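Local coordinates for protein VIN1 (Oscarella pearsei, PDB 6BFI) that binds actin filaments and may take part in cell-cell adhesion, as a sponge member of the vinculin/alpha-catenin family, at residues L349-A352 / A353-L357; G783-A786 / R787-A790. All coordinates share one frame; numbering follows the deposited sequence.

Contact 1: L349-A352 / A353-L357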
loop_
_atom_site.group_PDB
_atom_site.type_symbol
_atom_site.label_atom_id
_atom_site.label_comp_id
_atom_site.label_asym_id
_atom_site.label_seq_id
_atom_site.Cartn_x
_atom_site.Cartn_y
_atom_site.Cartn_z
ATOM N N LEU A 349 2.943 -29.635 -26.290
ATOM C CA LEU A 349 4.215 -29.210 -25.718
ATOM C C LEU A 349 4.085 -27.848 -25.044
ATOM O O LEU A 349 4.678 -27.613 -23.983
ATOM C CB LEU A 349 5.288 -29.181 -26.806
ATOM C CG LEU A 349 6.737 -28.964 -26.367
ATOM C CD1 LEU A 349 7.133 -29.983 -25.311
ATOM C CD2 LEU A 349 7.664 -29.047 -27.568
ATOM N N ALA A 350 3.302 -26.944 -25.638
ATOM C CA ALA A 350 3.076 -25.641 -25.021
ATOM C C ALA A 350 2.289 -25.774 -23.724
ATOM O O ALA A 350 2.579 -25.080 -22.743
ATOM C CB ALA A 350 2.349 -24.716 -25.995
ATOM N N HIS A 351 1.289 -26.657 -23.701
ATOM C CA HIS A 351 0.529 -26.888 -22.477
ATOM C C HIS A 351 1.415 -27.481 -21.389
ATOM O O HIS A 351 1.317 -27.098 -20.214
ATOM C CB HIS A 351 -0.660 -27.802 -22.771
ATOM C CG HIS A 351 -1.643 -27.900 -21.646
ATOM N ND1 HIS A 351 -1.424 -28.681 -20.532
ATOM C CD2 HIS A 351 -2.854 -27.321 -21.468
ATOM C CE1 HIS A 351 -2.455 -28.574 -19.713
ATOM N NE2 HIS A 351 -3.337 -27.756 -20.258
ATOM N N ALA A 352 2.296 -28.416 -21.761
ATOM C CA ALA A 352 3.263 -28.940 -20.803
ATOM C C ALA A 352 4.168 -27.832 -20.279
ATOM O O ALA A 352 4.508 -27.807 -19.090
ATOM C CB ALA A 352 4.089 -30.056 -21.442
ATOM N N ALA A 353 4.565 -26.902 -21.154
ATOM C CA ALA A 353 5.345 -25.756 -20.702
ATOM C C ALA A 353 4.553 -24.907 -19.718
ATOM O O ALA A 353 5.115 -24.378 -18.752
ATOM C CB ALA A 353 5.793 -24.914 -21.895
ATOM N N ALA A 354 3.246 -24.768 -19.944
ATOM C CA ALA A 354 2.410 -24.016 -19.013
ATOM C C ALA A 354 2.396 -24.678 -17.642
ATOM O O ALA A 354 2.550 -24.010 -16.610
ATOM C CB ALA A 354 0.989 -23.891 -19.568
ATOM N N VAL A 355 2.218 -26.001 -17.617
ATOM C CA VAL A 355 2.252 -26.732 -16.353
ATOM C C VAL A 355 3.594 -26.536 -15.659
ATOM O O VAL A 355 3.655 -26.282 -14.447
ATOM C CB VAL A 355 1.944 -28.222 -16.593
ATOM C CG1 VAL A 355 1.942 -28.987 -15.280
ATOM C CG2 VAL A 355 0.609 -28.374 -17.302
ATOM N N LYS A 356 4.693 -26.632 -16.415
ATOM C CA LYS A 356 6.013 -26.428 -15.825
ATOM C C LYS A 356 6.187 -25.007 -15.305
ATOM O O LYS A 356 6.927 -24.787 -14.340
ATOM C CB LYS A 356 7.102 -26.757 -16.844
ATOM C CG LYS A 356 7.166 -28.228 -17.211
ATOM C CD LYS A 356 7.252 -29.087 -15.962
ATOM C CE LYS A 356 7.168 -30.565 -16.290
ATOM N NZ LYS A 356 7.115 -31.383 -15.049
ATOM N N LEU A 357 5.524 -24.032 -15.927
ATOM C CA LEU A 357 5.607 -22.661 -15.438
ATOM C C LEU A 357 4.847 -22.507 -14.126
ATOM O O LEU A 357 5.299 -21.796 -13.217
ATOM C CB LEU A 357 5.076 -21.699 -16.498
ATOM C CG LEU A 357 5.541 -20.246 -16.403
ATOM C CD1 LEU A 357 7.038 -20.188 -16.144
ATOM C CD2 LEU A 357 5.194 -19.508 -17.681
#
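His351 and Val355 meet one turn apart on helix 344-375, an alpha-helix in this all-helical vinculin-family protein. The CG2 methyl of Val355 lies 3.8 Å from ND1 of the imidazole. The two side chains cross at a slant. CG2 of Val355 also sits 3.3 Å from the carbonyl O of His351, so this methyl touches both ND1 and the carbonyl O of one residue. With chi1 at -169°, CG of His351 sits beside the carbonyl carbon and the ring leans toward the C-terminal end of the helix, where Val355 CG2 meets it. At its far side NE2 is hydrogen-bonded to the carbonyl O of Pro625. Four successive i to i+4 bonds hold the turn beneath. The one from Val355 N to His351 O is 3.0 Å long, with an angle of 163° at the hydrogen. Ala353 and Ala354 present small methyls to helix 268-283, where both touch Leu282. Ala353 also touches Ile328 of helix 312-338, and Leu349 packs on Leu332 and Leu335 of that helix. Lys356 leads away to a salt bridge with Glu359. Its first torsion (chi1 -67°) sets CG beside the backbone N, and CG lies 3.3 Å from the carbonyl O of Ala352.

Contact 2: G783-A786 / R787-A790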
loop_
_atom_site.group_PDB
_atom_site.type_symbol
_atom_site.label_atom_id
_atom_site.label_comp_id
_atom_site.label_asym_id
_atom_site.label_seq_id
_atom_site.Cartn_x
_atom_site.Cartn_y
_atom_site.Cartn_z
ATOM N N GLY A 783 -11.836 29.023 -27.517
ATOM C CA GLY A 783 -11.552 30.431 -27.343
ATOM C C GLY A 783 -11.208 30.792 -25.908
ATOM O O GLY A 783 -11.326 29.994 -24.975
ATOM N N GLY A 784 -10.767 32.037 -25.739
ATOM C CA GLY A 784 -10.444 32.552 -24.424
ATOM C C GLY A 784 -8.980 32.427 -24.059
ATOM O O GLY A 784 -8.099 32.656 -24.895
ATOM N N ASP A 785 -8.710 32.064 -22.809
ATOM C CA ASP A 785 -7.343 31.942 -22.327
ATOM C C ASP A 785 -6.721 30.633 -22.797
ATOM O O ASP A 785 -7.395 29.605 -22.915
ATOM C CB ASP A 785 -7.309 32.019 -20.800
ATOM C CG ASP A 785 -5.928 32.345 -20.258
ATOM O OD1 ASP A 785 -4.947 32.287 -21.030
ATOM O OD2 ASP A 785 -5.823 32.657 -19.053
ATOM N N ALA A 786 -5.417 30.680 -23.069
ATOM C CA ALA A 786 -4.667 29.492 -23.458
ATOM C C ALA A 786 -4.069 28.773 -22.256
ATOM O O ALA A 786 -4.058 27.537 -22.216
ATOM C CB ALA A 786 -3.560 29.867 -24.447
ATOM N N ARG A 787 -3.566 29.528 -21.276
ATOM C CA ARG A 787 -3.057 28.922 -20.049
ATOM C C ARG A 787 -4.160 28.181 -19.307
ATOM O O ARG A 787 -3.953 27.058 -18.828
ATOM C CB ARG A 787 -2.437 29.999 -19.158
ATOM C CG ARG A 787 -2.170 29.564 -17.725
ATOM C CD ARG A 787 -1.606 30.714 -16.902
ATOM N NE ARG A 787 -2.576 31.791 -16.708
ATOM C CZ ARG A 787 -3.183 32.056 -15.554
ATOM N NH1 ARG A 787 -2.916 31.328 -14.478
ATOM N NH2 ARG A 787 -4.050 33.055 -15.473
ATOM N N ALA A 788 -5.343 28.793 -19.206
ATOM C CA ALA A 788 -6.457 28.151 -18.518
ATOM C C ALA A 788 -6.870 26.862 -19.216
ATOM O O ALA A 788 -7.175 25.861 -18.558
ATOM C CB ALA A 788 -7.641 29.114 -18.425
ATOM N N ASP A 789 -6.881 26.865 -20.552
ATOM C CA ASP A 789 -7.236 25.653 -21.283
ATOM C C ASP A 789 -6.156 24.587 -21.143
ATOM O O ASP A 789 -6.463 23.390 -21.089
ATOM C CB ASP A 789 -7.481 25.979 -22.756
ATOM C CG ASP A 789 -7.914 24.763 -23.556
ATOM O OD1 ASP A 789 -9.115 24.420 -23.517
ATOM O OD2 ASP A 789 -7.054 24.149 -24.223
ATOM N N ALA A 790 -4.888 25.000 -21.082
ATOM C CA ALA A 790 -3.803 24.038 -20.922
ATOM C C ALA A 790 -3.871 23.358 -19.561
ATOM O O ALA A 790 -3.861 22.125 -19.470
ATOM C CB ALA A 790 -2.453 24.731 -21.113
#
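Asp785 caps the start of helix 786-817 by accepting a hydrogen bond from the backbone N of Arg787. Asp785 is the N-cap residue, and its OD1 lies 3.1 Å from that N. The bond is bent, with 137° at the hydrogen. The N-H comes from above the carboxylate, 64° out of its plane. A chi1 of -162° puts the carboxylate of Asp785 beside the carbonyl carbon, near the first turn. A main-chain hydrogen bond runs from Ala790 N to Ala786 O, at 2.9 Å. The second carboxylate oxygen of Asp785, OD2, is 4.0 Å from Arg787 NH2. That is too long for a salt bridge, and the two planar groups are steeply inclined to each other. CB of Asp785 packs against CB of Ala788 at 3.8 Å. CB of Asp789 lies 3.6 Å from the carbonyl O of Asp785, while its carboxylate turns away to a salt bridge with Lys777, near the end of helix 763-778. Replacing Asp785 by an alanine is likely to leave Arg787 N without its capping acceptor and the guanidinium without its nearby negative charge. The contact lies at the surface. A carboxylate here is likely to interact favourably with the helix dipole, and its pull on the Arg787 guanidinium is probably weak and partly screened by solvent.

How the contacts relate
Contact 1 and contact 2 lie far apart in the single chain. Their centres are about 56 Å apart and their nearest atoms about 43 Å, so neither touches the other. Along the sequence they are in series, 349-357 ending well before 783-790 begins. Both belong to the vinculin-family part of the chain. The centre of contact 1 lies about 33 Å from the centre of the chain, that of contact 2 about 37 Å. They differ in setting. The first is partly buried, runs along helix 344-375 and packs on helices 268-283 and 312-338. The second is at the surface, where a loop turns into helix 786-817.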